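Local structure of penicillin-binding protein 2B (Streptococcus pneumoniae, 2WAD) at residues Gly483-Gly488 with Ala529-Thr534; Arg541-Ile546 with Lys569-Val574; Ser81-Asn86 with Phe187-Ile192. The protein probably forms the peptide cross-links between adjacent glycan strands of cell-wall peptidoglycan as a penicillin-binding transpeptidase of the elongasome. One frame throughout, in Å; residues are numbered along the deposited sequence.

Contact 3 comes first along the chain and lies in the dimerisation-family region, where strand 189-191 edges the three-stranded sheet built on strand 72-83. Contacts 1 and 2 follow one after the other in the transpeptidase domain, on the other side of the chain's centre; the centres of contacts 1 and 3 are about 53 Å apart, a measure of how elongated the molecule is. Helix 525-536 is followed by strand 540-542, and contacts 1 and 2 touch, their centres about 9 Å apart. Gln530 and Arg541 join them, and Asn572 bonds to Glu484, so the end of helix 471-484, the side of helix 525-536 and the antiparallel strand pair 540-542 and 570-573 pack together.

Contact 1: residues Gly483-Gly488 with Ala529-Thr534; sequences GEYGLG and AQYVAT
Tyr485 and Tyr531 bring the two backbones together, their CA atoms 4.6 Å apart, where helix 471-484 ends against the side of helix 525-536. The carbonyl Tyr485 O lies 3.1 Å from Tyr531 CA in a CA-H...O contact. Gly486 turns the chain with positive phi (88°) in a Schellman motif, and its CA packs against Gln530 OE1. That amide is held by outside partners: OE1 accepts from Arg541 NH2, while NE2 donates to Leu542 O and Thr491 O.

The tyrosines make an offset edge-to-face pair, planes at 89° and centroids 5.3 Å apart. Tyr531 presents its CD1-CE1 edge to one face of Tyr485, and CD1 of each ring meets the other at 3.5 Å. Thr534 CG2 reaches Tyr485 CD1 obliquely; its OG1, beside the backbone N (chi1 -62°), turns back to Gln530 O at 2.7 Å. That oxygen takes OG1 and Thr534 N from opposite faces of its plane. Leu487 covers a face of Tyr531 with CD1, a CH-pi contact 3.9 Å from the ring centroid, while its CD2 touches Tyr531 CB.

Tyr485 OH hydrogen-bonds with Ser394 OG and Tyr531 OH with Val387 O, and both side chains pack on Ala391 of helix 389-398. This is buried packing of helices beside the active site of a transpeptidase: the Tyr531 side chain lies about 9 Å from that of Ser386, the probable acyl-ester nucleophile.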
ATOM      1  N   GLY A 483      15.986  -4.229 -13.158  1.00 32.94           N
ATOM      2  CA  GLY A 483      15.222  -5.045 -12.216  1.00 32.22           C
ATOM      3  C   GLY A 483      15.988  -5.530 -10.993  1.00 35.86           C
ATOM      4  O   GLY A 483      15.422  -5.621  -9.897  1.00 34.60           O
ATOM      5  N   GLU A 484      17.289  -5.793 -11.137  1.00 35.70           N
ATOM      6  CA  GLU A 484      18.119  -6.131  -9.972  1.00 37.11           C
ATOM      7  C   GLU A 484      18.162  -5.036  -8.901  1.00 35.39           C
ATOM      8  O   GLU A 484      18.520  -5.299  -7.747  1.00 34.30           O
ATOM      9  CB  GLU A 484      19.553  -6.437 -10.395  1.00 36.32           C
ATOM     10  CG  GLU A 484      19.725  -7.747 -11.162  1.00 39.74           C
ATOM     11  CD  GLU A 484      21.197  -7.999 -11.439  1.00 40.78           C
ATOM     12  OE1 GLU A 484      21.728  -7.448 -12.414  1.00 42.94           O
ATOM     13  OE2 GLU A 484      21.843  -8.727 -10.670  1.00 46.03           O
ATOM     14  N   TYR A 485      17.818  -3.810  -9.293  1.00 34.70           N
ATOM     15  CA  TYR A 485      17.887  -2.673  -8.385  1.00 31.13           C
ATOM     16  C   TYR A 485      16.491  -2.235  -8.027  1.00 34.36           C
ATOM     17  O   TYR A 485      16.287  -1.253  -7.274  1.00 31.88           O
ATOM     18  CB  TYR A 485      18.626  -1.511  -9.016  1.00 32.70           C
ATOM     19  CG  TYR A 485      20.133  -1.618  -9.028  1.00 33.29           C
ATOM     20  CD1 TYR A 485      20.890  -1.223  -7.939  1.00 30.71           C
ATOM     21  CD2 TYR A 485      20.807  -1.990 -10.192  1.00 36.64           C
ATOM     22  CE1 TYR A 485      22.304  -1.294  -7.981  1.00 33.82           C
ATOM     23  CE2 TYR A 485      22.190  -2.030 -10.250  1.00 30.09           C
ATOM     24  CZ  TYR A 485      22.943  -1.679  -9.147  1.00 37.78           C
ATOM     25  OH  TYR A 485      24.334  -1.745  -9.212  1.00 32.97           O
ATOM     26  N   GLY A 486      15.525  -2.983  -8.560  1.00 31.62           N
ATOM     27  CA  GLY A 486      14.114  -2.698  -8.319  1.00 29.49           C
ATOM     28  C   GLY A 486      13.522  -1.708  -9.300  1.00 29.80           C
ATOM     29  O   GLY A 486      12.392  -1.230  -9.149  1.00 29.73           O
ATOM     30  N   LEU A 487      14.287  -1.363 -10.320  1.00 31.14           N
ATOM     31  CA  LEU A 487      13.783  -0.445 -11.342  1.00 30.33           C
ATOM     32  C   LEU A 487      13.022  -1.254 -12.412  1.00 31.90           C
ATOM     33  O   LEU A 487      13.637  -1.863 -13.283  1.00 32.43           O
ATOM     34  CB  LEU A 487      14.970   0.305 -11.970  1.00 29.20           C
ATOM     35  CG  LEU A 487      15.852   1.104 -10.987  1.00 30.83           C
ATOM     36  CD1 LEU A 487      17.085   1.675 -11.636  1.00 27.92           C
ATOM     37  CD2 LEU A 487      15.023   2.230 -10.352  1.00 29.95           C
ATOM     38  N   GLY A 488      11.694  -1.269 -12.356  1.00 33.70           N
ATOM     39  CA  GLY A 488      10.887  -2.053 -13.300  1.00 33.02           C
ATOM     40  C   GLY A 488      10.478  -3.413 -12.750  1.00 35.37           C
ATOM     41  O   GLY A 488       9.852  -4.190 -13.448  1.00 34.04           O
ATOM     42  N   ALA A 529      13.836   4.748  -4.585  1.00 30.84           N
ATOM     43  CA  ALA A 529      14.487   4.602  -3.286  1.00 32.35           C
ATOM     44  C   ALA A 529      15.178   3.251  -3.087  1.00 30.50           C
ATOM     45  O   ALA A 529      16.253   3.185  -2.503  1.00 31.98           O
ATOM     46  CB  ALA A 529      13.538   4.880  -2.125  1.00 28.69           C
ATOM     47  N   GLN A 530      14.539   2.162  -3.504  1.00 32.00           N
ATOM     48  CA  GLN A 530      15.116   0.828  -3.284  1.00 31.72           C
ATOM     49  C   GLN A 530      16.398   0.740  -4.111  1.00 29.75           C
ATOM     50  O   GLN A 530      17.350   0.094  -3.712  1.00 30.72           O
ATOM     51  CB  GLN A 530      14.170  -0.286  -3.768  1.00 31.80           C
ATOM     52  CG  GLN A 530      14.694  -1.730  -3.519  1.00 28.81           C
ATOM     53  CD  GLN A 530      13.634  -2.765  -3.866  1.00 28.51           C
ATOM     54  OE1 GLN A 530      13.068  -2.740  -4.968  1.00 29.92           O
ATOM     55  NE2 GLN A 530      13.288  -3.622  -2.905  1.00 28.45           N
ATOM     56  N   TYR A 531      16.410   1.396  -5.265  1.00 28.03           N
ATOM     57  CA  TYR A 531      17.586   1.353  -6.137  1.00 32.79           C
ATOM     58  C   TYR A 531      18.788   1.997  -5.438  1.00 33.60           C
ATOM     59  O   TYR A 531      19.849   1.372  -5.278  1.00 33.35           O
ATOM     60  CB  TYR A 531      17.246   1.983  -7.500  1.00 30.36           C
ATOM     61  CG  TYR A 531      18.384   2.656  -8.254  1.00 36.44           C
ATOM     62  CD1 TYR A 531      19.498   1.925  -8.658  1.00 35.86           C
ATOM     63  CD2 TYR A 531      18.312   3.999  -8.630  1.00 39.38           C
ATOM     64  CE1 TYR A 531      20.523   2.496  -9.371  1.00 34.78           C
ATOM     65  CE2 TYR A 531      19.343   4.597  -9.358  1.00 32.96           C
ATOM     66  CZ  TYR A 531      20.441   3.828  -9.728  1.00 38.88           C
ATOM     67  OH  TYR A 531      21.492   4.373 -10.437  1.00 35.76           O
ATOM     68  N   VAL A 532      18.630   3.226  -4.953  1.00 33.76           N
ATOM     69  CA  VAL A 532      19.773   3.845  -4.271  1.00 32.46           C
ATOM     70  C   VAL A 532      20.099   3.135  -2.951  1.00 35.12           C
ATOM     71  O   VAL A 532      21.286   3.076  -2.571  1.00 34.92           O
ATOM     72  CB  VAL A 532      19.649   5.375  -4.071  1.00 33.07           C
ATOM     73  CG1 VAL A 532      18.432   5.710  -3.165  1.00 27.54           C
ATOM     74  CG2 VAL A 532      20.933   5.898  -3.428  1.00 26.86           C
ATOM     75  N   ALA A 533      19.089   2.571  -2.277  1.00 33.47           N
ATOM     76  CA  ALA A 533      19.332   1.823  -1.019  1.00 32.44           C
ATOM     77  C   ALA A 533      20.143   0.554  -1.267  1.00 34.20           C
ATOM     78  O   ALA A 533      20.972   0.166  -0.432  1.00 34.42           O
ATOM     79  CB  ALA A 533      18.027   1.459  -0.300  1.00 31.55           C
ATOM     80  N   THR A 534      19.908  -0.068  -2.424  1.00 33.98           N
ATOM     81  CA  THR A 534      20.643  -1.263  -2.855  1.00 33.05           C
ATOM     82  C   THR A 534      22.127  -0.960  -3.063  1.00 34.41           C
ATOM     83  O   THR A 534      23.013  -1.702  -2.618  1.00 36.20           O
ATOM     84  CB  THR A 534      20.017  -1.853  -4.158  1.00 33.09           C
ATOM     85  OG1 THR A 534      18.663  -2.263  -3.901  1.00 29.43           O
ATOM     86  CG2 THR A 534      20.815  -3.046  -4.671  1.00 34.32           C
TER

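Contact 2: residues Arg541-Ile546 with Lys569-Val574; sequences RLAPHI and KEINKV. Unlike the reference sequence in segment 541-546: Leu542 (reference Val), His545 (reference Arg). Unlike the reference sequence in segment 569-574: Lys569 (reference Thr), Ile571 (reference Met).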
ATOM      1  N   ARG A 541      19.787  -6.131  -2.272  1.00 39.61           N
ATOM      2  CA  ARG A 541      18.546  -5.391  -2.373  1.00 38.14           C
ATOM      3  C   ARG A 541      17.555  -5.923  -1.350  1.00 37.36           C
ATOM      4  O   ARG A 541      17.386  -7.127  -1.215  1.00 35.67           O
ATOM      5  CB  ARG A 541      18.012  -5.624  -3.767  1.00 37.31           C
ATOM      6  CG  ARG A 541      16.694  -4.944  -4.076  1.00 37.68           C
ATOM      7  CD  ARG A 541      16.423  -5.256  -5.539  1.00 43.91           C
ATOM      8  NE  ARG A 541      15.036  -4.978  -5.807  1.00 47.34           N
ATOM      9  CZ  ARG A 541      14.163  -5.845  -6.292  1.00 40.09           C
ATOM     10  NH1 ARG A 541      14.520  -7.064  -6.654  1.00 38.50           N
ATOM     11  NH2 ARG A 541      12.917  -5.434  -6.444  1.00 35.84           N
ATOM     12  N   LEU A 542      16.928  -5.021  -0.609  1.00 35.70           N
ATOM     13  CA  LEU A 542      16.110  -5.396   0.533  1.00 35.17           C
ATOM     14  C   LEU A 542      14.673  -4.938   0.318  1.00 37.75           C
ATOM     15  O   LEU A 542      14.433  -3.857  -0.214  1.00 34.40           O
ATOM     16  CB  LEU A 542      16.672  -4.750   1.795  1.00 35.59           C
ATOM     17  CG  LEU A 542      18.070  -5.127   2.315  1.00 38.29           C
ATOM     18  CD1 LEU A 542      18.268  -4.516   3.719  1.00 31.70           C
ATOM     19  CD2 LEU A 542      18.294  -6.649   2.373  1.00 31.93           C
ATOM     20  N   ALA A 543      13.710  -5.784   0.681  1.00 38.07           N
ATOM     21  CA  ALA A 543      12.317  -5.393   0.591  1.00 35.59           C
ATOM     22  C   ALA A 543      12.079  -4.275   1.596  1.00 35.44           C
ATOM     23  O   ALA A 543      12.473  -4.383   2.764  1.00 34.46           O
ATOM     24  CB  ALA A 543      11.390  -6.575   0.898  1.00 35.66           C
ATOM     25  N   PRO A 544      11.396  -3.207   1.152  1.00 35.77           N
ATOM     26  CA  PRO A 544      11.005  -2.131   2.049  1.00 35.89           C
ATOM     27  C   PRO A 544       9.830  -2.598   2.896  1.00 36.81           C
ATOM     28  O   PRO A 544       8.980  -3.344   2.420  1.00 35.39           O
ATOM     29  CB  PRO A 544      10.587  -0.984   1.113  1.00 36.81           C
ATOM     30  CG  PRO A 544      10.652  -1.504  -0.271  1.00 37.39           C
ATOM     31  CD  PRO A 544      10.936  -2.990  -0.227  1.00 34.53           C
ATOM     32  N   HIS A 545       9.831  -2.241   4.175  1.00 37.60           N
ATOM     33  CA  HIS A 545       8.764  -2.711   5.039  1.00 38.72           C
ATOM     34  C   HIS A 545       8.353  -1.537   5.920  1.00 39.31           C
ATOM     35  O   HIS A 545       9.214  -0.839   6.468  1.00 38.33           O
ATOM     36  CB  HIS A 545       9.116  -4.001   5.817  1.00 36.89           C
ATOM     37  CG  HIS A 545      10.292  -3.892   6.743  1.00 37.18           C
ATOM     38  ND1 HIS A 545      10.155  -3.615   8.086  1.00 39.98           N
ATOM     39  CD2 HIS A 545      11.615  -4.083   6.532  1.00 33.66           C
ATOM     40  CE1 HIS A 545      11.348  -3.610   8.655  1.00 42.01           C
ATOM     41  NE2 HIS A 545      12.251  -3.885   7.730  1.00 38.66           N
ATOM     42  N   ILE A 546       7.044  -1.299   5.975  1.00 36.50           N
ATOM     43  CA  ILE A 546       6.471  -0.199   6.730  1.00 34.45           C
ATOM     44  C   ILE A 546       6.201  -0.636   8.175  1.00 38.02           C
ATOM     45  O   ILE A 546       6.193   0.182   9.104  1.00 37.85           O
ATOM     46  CB  ILE A 546       5.149   0.244   6.070  1.00 31.44           C
ATOM     47  CG1 ILE A 546       5.384   0.753   4.654  1.00 31.27           C
ATOM     48  CG2 ILE A 546       4.476   1.333   6.899  1.00 33.98           C
ATOM     49  CD1 ILE A 546       4.168   0.682   3.733  1.00 22.30           C
ATOM     50  N   LYS A 569      14.571  -8.764   4.763  1.00 42.63           N
ATOM     51  CA  LYS A 569      14.378  -9.748   3.709  1.00 43.42           C
ATOM     52  C   LYS A 569      15.207  -9.436   2.475  1.00 41.31           C
ATOM     53  O   LYS A 569      14.941  -8.457   1.787  1.00 39.74           O
ATOM     54  CB  LYS A 569      12.897  -9.844   3.336  1.00 45.99           C
ATOM     55  CG  LYS A 569      12.535 -11.069   2.502  1.00 55.21           C
ATOM     56  CD  LYS A 569      11.112 -10.956   1.963  1.00 67.75           C
ATOM     57  CE  LYS A 569      10.081 -10.764   3.081  1.00 70.59           C
ATOM     58  NZ  LYS A 569       8.713 -10.501   2.536  1.00 68.49           N
ATOM     59  N   GLU A 570      16.209 -10.267   2.205  1.00 39.25           N
ATOM     60  CA  GLU A 570      17.063 -10.118   1.036  1.00 40.58           C
ATOM     61  C   GLU A 570      16.384 -10.703  -0.200  1.00 41.33           C
ATOM     62  O   GLU A 570      15.908 -11.843  -0.158  1.00 42.58           O
ATOM     63  CB  GLU A 570      18.412 -10.801   1.256  1.00 40.74           C
ATOM     64  CG  GLU A 570      19.167 -10.237   2.421  1.00 46.35           C
ATOM     65  CD  GLU A 570      18.993 -11.044   3.690  1.00 50.10           C
ATOM     66  OE1 GLU A 570      18.024 -11.825   3.791  1.00 49.85           O
ATOM     67  OE2 GLU A 570      19.843 -10.894   4.588  1.00 57.48           O
ATOM     68  N   ILE A 571      16.329  -9.924  -1.280  1.00 36.86           N
ATOM     69  CA  ILE A 571      15.610 -10.316  -2.491  1.00 38.87           C
ATOM     70  C   ILE A 571      16.548 -10.884  -3.564  1.00 38.61           C
ATOM     71  O   ILE A 571      16.216 -11.854  -4.257  1.00 35.11           O
ATOM     72  CB  ILE A 571      14.809  -9.133  -3.098  1.00 40.17           C
ATOM     73  CG1 ILE A 571      13.822  -8.565  -2.067  1.00 42.71           C
ATOM     74  CG2 ILE A 571      14.044  -9.561  -4.374  1.00 38.09           C
ATOM     75  CD1 ILE A 571      12.926  -7.443  -2.603  1.00 33.59           C
ATOM     76  N   ASN A 572      17.708 -10.250  -3.707  1.00 38.20           N
ATOM     77  CA  ASN A 572      18.751 -10.674  -4.635  1.00 39.44           C
ATOM     78  C   ASN A 572      20.028  -9.908  -4.325  1.00 40.02           C
ATOM     79  O   ASN A 572      20.009  -8.965  -3.531  1.00 38.33           O
ATOM     80  CB  ASN A 572      18.344 -10.409  -6.083  1.00 40.91           C
ATOM     81  CG  ASN A 572      18.089  -8.935  -6.363  1.00 44.33           C
ATOM     82  OD1 ASN A 572      17.071  -8.403  -5.947  1.00 39.10           O
ATOM     83  ND2 ASN A 572      18.998  -8.282  -7.082  1.00 43.64           N
ATOM     84  N   LYS A 573      21.125 -10.320  -4.958  1.00 39.96           N
ATOM     85  CA  LYS A 573      22.390  -9.599  -4.859  1.00 39.84           C
ATOM     86  C   LYS A 573      22.749  -9.192  -6.268  1.00 38.69           C
ATOM     87  O   LYS A 573      22.834 -10.067  -7.110  1.00 39.54           O
ATOM     88  CB  LYS A 573      23.507 -10.501  -4.336  1.00 39.85           C
ATOM     89  CG  LYS A 573      24.726  -9.723  -3.889  1.00 43.71           C
ATOM     90  CD  LYS A 573      25.911 -10.620  -3.548  1.00 48.83           C
ATOM     91  CE  LYS A 573      27.054  -9.813  -2.960  1.00 44.77           C
ATOM     92  NZ  LYS A 573      27.352  -8.662  -3.848  1.00 47.87           N
ATOM     93  N   VAL A 574      22.967  -7.898  -6.517  1.00 36.90           N
ATOM     94  CA  VAL A 574      23.378  -7.424  -7.837  1.00 34.38           C
ATOM     95  C   VAL A 574      24.673  -8.118  -8.276  1.00 37.01           C
ATOM     96  O   VAL A 574      25.632  -8.209  -7.509  1.00 34.81           O
ATOM     97  CB  VAL A 574      23.568  -5.868  -7.874  1.00 37.38           C
ATOM     98  CG1 VAL A 574      24.018  -5.399  -9.292  1.00 28.54           C
ATOM     99  CG2 VAL A 574      22.265  -5.138  -7.401  1.00 27.91           C
TER
HETATM  100  O   HOH W   1      13.448  -6.115   4.396  1.00 39.06           O
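Arg541 and Ile571 belong to a short antiparallel strand pair, 540-542 with 570-573, in the transpeptidase domain and away from the annotated sites. The backbone bond Ile571 N to Arg541 O (3.0 Å) lies between Ala543 N to Lys569 O and Arg541 N to Asn572 O. Ile571 and Asn572 thus stand opposite the single residue Arg541, a classic beta bulge that brings both their side chains to the arginine. Next to the Ala543-Lys569 bond, a water accepts from Lys569 N and donates to Ala543 O at 2.6 Å.

Leu542 and Glu570 lie side by side on one face, Leu542 CD2 against Glu570 CG at 3.7 Å. Arg541 occupies the other face. Its chain is extended from CG to NE, and NH1 donates to Asn572 OD1 at 3.0 Å, the amide plane turned 53° from the guanidinium. Ile571 CG2 approaches Arg541 NH1 to 3.4 Å; its CD1 sits over the centre of one guanidinium face and also meets Ala543 CB at 3.9 Å.

Asn572 ND2 bonds to Glu484 O, bridging the arginine to a helix end. The buried guanidinium is held by the neutral amide oxygens of Asn572 and Gln530, the former at its edge, while a hydrocarbon branch covers a face.

Contact 3: residues Ser81-Asn86 with Phe187-Ile192; sequences SFTRSN and FATGTI
Phe82 and Gly190 form the hydrogen-bonded pair of an antiparallel ladder, in which strand 189-191 is an outer strand of the three-stranded sheet 189-191, 72-83, 215-225 in the dimerisation-family region. Phe82 N donates to Gly190 O at 2.9 Å in a nearly straight bond (174°); Gly190 N returns the bond to Phe82 O. Beyond the strands the pairing goes on, Arg84 N to Ala188 O at 3.2 Å and then Phe187 N to Arg84 O, a bent bond (138°) whose donor stands above the carbonyl plane. CA-H...O contacts fill in between, such as Thr83 CA to Ala188 O.

Apolar contact lies on the Phe82 face. Phe82 CB meets Ile192 CD1 at 3.7 Å; CG is anti to the backbone N (chi1 -179°), and the ring end lies away from strand 189-191. Leu181 of helix 169-182 packs on both side chains, and Leu93 of helix 90-100 on Phe82, so the helices cover this side of the sheet.

Polar side chains take the other face and the loop end. Asn86 OD1 lies obliquely by the Phe187 ring, 3.4 Å from CZ, while its ND2 bonds to Gly291 O, between the zinc ligands His290 and Asp292. Ser81 OG turns to Ser218 on the neighbouring strand. In the non-hydrogen-bonded pair Thr83-Thr189 the two hydroxyls meet in a short hydrogen bond, Thr83 OG1 to Thr189 OG1 at 2.5 Å, and either may be the donor.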
ATOM      1  N   SER A  81     -28.753  -6.522  20.170  1.00 34.27           N
ATOM      2  CA  SER A  81     -28.193  -7.810  19.755  1.00 34.56           C
ATOM      3  C   SER A  81     -29.296  -8.858  19.747  1.00 33.81           C
ATOM      4  O   SER A  81     -30.202  -8.794  20.583  1.00 30.83           O
ATOM      5  CB  SER A  81     -27.109  -8.280  20.724  1.00 33.12           C
ATOM      6  OG  SER A  81     -25.856  -7.722  20.396  1.00 41.73           O
ATOM      7  N   PHE A  82     -29.202  -9.810  18.816  1.00 31.90           N
ATOM      8  CA  PHE A  82     -30.115 -10.952  18.779  1.00 31.92           C
ATOM      9  C   PHE A  82     -29.357 -12.267  18.821  1.00 31.88           C
ATOM     10  O   PHE A  82     -28.481 -12.511  18.000  1.00 31.68           O
ATOM     11  CB  PHE A  82     -30.989 -10.918  17.532  1.00 30.32           C
ATOM     12  CG  PHE A  82     -31.977 -12.054  17.453  1.00 33.13           C
ATOM     13  CD1 PHE A  82     -32.926 -12.235  18.447  1.00 29.26           C
ATOM     14  CD2 PHE A  82     -31.964 -12.933  16.376  1.00 35.51           C
ATOM     15  CE1 PHE A  82     -33.846 -13.263  18.371  1.00 29.81           C
ATOM     16  CE2 PHE A  82     -32.885 -13.974  16.297  1.00 28.79           C
ATOM     17  CZ  PHE A  82     -33.825 -14.138  17.298  1.00 30.81           C
ATOM     18  N   THR A  83     -29.698 -13.106  19.786  1.00 32.14           N
ATOM     19  CA  THR A  83     -29.114 -14.432  19.904  1.00 33.67           C
ATOM     20  C   THR A  83     -30.193 -15.426  19.507  1.00 33.20           C
ATOM     21  O   THR A  83     -31.255 -15.441  20.112  1.00 29.65           O
ATOM     22  CB  THR A  83     -28.683 -14.674  21.349  1.00 34.58           C
ATOM     23  OG1 THR A  83     -27.465 -13.955  21.554  1.00 36.84           O
ATOM     24  CG2 THR A  83     -28.453 -16.161  21.630  1.00 33.90           C
ATOM     25  N   ARG A  84     -29.940 -16.211  18.462  1.00 34.44           N
ATOM     26  CA  ARG A  84     -30.991 -17.061  17.916  1.00 35.34           C
ATOM     27  C   ARG A  84     -30.963 -18.476  18.475  1.00 36.13           C
ATOM     28  O   ARG A  84     -29.899 -19.010  18.776  1.00 36.91           O
ATOM     29  CB  ARG A  84     -30.934 -17.093  16.392  1.00 35.40           C
ATOM     30  CG  ARG A  84     -32.136 -17.780  15.762  1.00 34.79           C
ATOM     31  CD  ARG A  84     -31.847 -17.984  14.288  1.00 37.63           C
ATOM     32  NE  ARG A  84     -32.903 -18.670  13.539  1.00 34.12           N
ATOM     33  CZ  ARG A  84     -33.061 -18.474  12.235  1.00 29.19           C
ATOM     34  NH1 ARG A  84     -32.262 -17.623  11.608  1.00 25.11           N
ATOM     35  NH2 ARG A  84     -33.994 -19.111  11.556  1.00 23.14           N
ATOM     36  N   SER A  85     -32.145 -19.063  18.612  1.00 37.94           N
ATOM     37  CA  SER A  85     -32.301 -20.431  19.078  1.00 40.50           C
ATOM     38  C   SER A  85     -32.668 -21.329  17.903  1.00 41.85           C
ATOM     39  O   SER A  85     -33.390 -20.907  16.999  1.00 41.67           O
ATOM     40  CB  SER A  85     -33.416 -20.483  20.123  1.00 39.88           C
ATOM     41  OG  SER A  85     -33.841 -21.812  20.379  1.00 40.65           O
ATOM     42  N   ASN A  86     -32.177 -22.564  17.932  1.00 43.09           N
ATOM     43  CA  ASN A  86     -32.488 -23.556  16.900  1.00 45.47           C
ATOM     44  C   ASN A  86     -33.983 -23.848  16.816  1.00 43.70           C
ATOM     45  O   ASN A  86     -34.455 -24.463  15.858  1.00 47.99           O
ATOM     46  CB  ASN A  86     -31.692 -24.849  17.142  1.00 45.79           C
ATOM     47  CG  ASN A  86     -31.941 -25.443  18.523  1.00 48.57           C
ATOM     48  OD1 ASN A  86     -32.087 -24.721  19.512  1.00 55.68           O
ATOM     49  ND2 ASN A  86     -31.997 -26.764  18.593  1.00 52.94           N
ATOM     50  N   PHE A 187     -27.726 -20.293  17.548  1.00 32.52           N
ATOM     51  CA  PHE A 187     -26.885 -20.068  18.719  1.00 32.86           C
ATOM     52  C   PHE A 187     -25.882 -18.944  18.548  1.00 34.15           C
ATOM     53  O   PHE A 187     -25.106 -18.662  19.455  1.00 34.75           O
ATOM     54  CB  PHE A 187     -26.165 -21.346  19.141  1.00 33.32           C
ATOM     55  CG  PHE A 187     -27.096 -22.459  19.532  1.00 32.87           C
ATOM     56  CD1 PHE A 187     -27.107 -23.641  18.817  1.00 34.25           C
ATOM     57  CD2 PHE A 187     -27.962 -22.309  20.591  1.00 33.73           C
ATOM     58  CE1 PHE A 187     -27.933 -24.666  19.156  1.00 33.58           C
ATOM     59  CE2 PHE A 187     -28.828 -23.335  20.940  1.00 44.47           C
ATOM     60  CZ  PHE A 187     -28.810 -24.523  20.216  1.00 44.16           C
ATOM     61  N   ALA A 188     -25.900 -18.302  17.387  1.00 33.30           N
ATOM     62  CA  ALA A 188     -25.013 -17.180  17.152  1.00 35.46           C
ATOM     63  C   ALA A 188     -25.646 -15.885  17.666  1.00 35.91           C
ATOM     64  O   ALA A 188     -26.824 -15.859  18.028  1.00 35.97           O
ATOM     65  CB  ALA A 188     -24.654 -17.091  15.666  1.00 34.06           C
ATOM     66  N   THR A 189     -24.845 -14.827  17.714  1.00 36.49           N
ATOM     67  CA  THR A 189     -25.275 -13.526  18.199  1.00 38.08           C
ATOM     68  C   THR A 189     -24.899 -12.504  17.130  1.00 37.66           C
ATOM     69  O   THR A 189     -23.731 -12.360  16.783  1.00 38.98           O
ATOM     70  CB  THR A 189     -24.588 -13.153  19.546  1.00 39.10           C
ATOM     71  OG1 THR A 189     -25.124 -13.945  20.614  1.00 37.49           O
ATOM     72  CG2 THR A 189     -24.805 -11.669  19.887  1.00 39.76           C
ATOM     73  N   GLY A 190     -25.885 -11.804  16.587  1.00 38.85           N
ATOM     74  CA  GLY A 190     -25.612 -10.763  15.590  1.00 37.68           C
ATOM     75  C   GLY A 190     -26.308  -9.466  15.970  1.00 38.38           C
ATOM     76  O   GLY A 190     -27.263  -9.472  16.751  1.00 39.04           O
ATOM     77  N   THR A 191     -25.826  -8.362  15.414  1.00 37.80           N
ATOM     78  CA  THR A 191     -26.348  -7.025  15.654  1.00 39.06           C
ATOM     79  C   THR A 191     -27.570  -6.727  14.787  1.00 40.01           C
ATOM     80  O   THR A 191     -27.569  -7.030  13.586  1.00 39.62           O
ATOM     81  CB  THR A 191     -25.248  -5.975  15.377  1.00 40.04           C
ATOM     82  OG1 THR A 191     -24.291  -6.018  16.437  1.00 41.10           O
ATOM     83  CG2 THR A 191     -25.818  -4.565  15.280  1.00 39.63           C
ATOM     84  N   ILE A 192     -28.603  -6.146  15.406  1.00 39.97           N
ATOM     85  CA  ILE A 192     -29.842  -5.763  14.712  1.00 39.32           C
ATOM     86  C   ILE A 192     -29.799  -4.280  14.342  1.00 39.80           C
ATOM     87  O   ILE A 192     -30.103  -3.412  15.166  1.00 40.54           O
ATOM     88  CB  ILE A 192     -31.097  -6.027  15.559  1.00 37.28           C
ATOM     89  CG1 ILE A 192     -31.195  -7.509  15.934  1.00 40.36           C
ATOM     90  CG2 ILE A 192     -32.345  -5.605  14.809  1.00 36.70           C
ATOM     91  CD1 ILE A 192     -30.735  -8.458  14.827  1.00 39.83           C
TER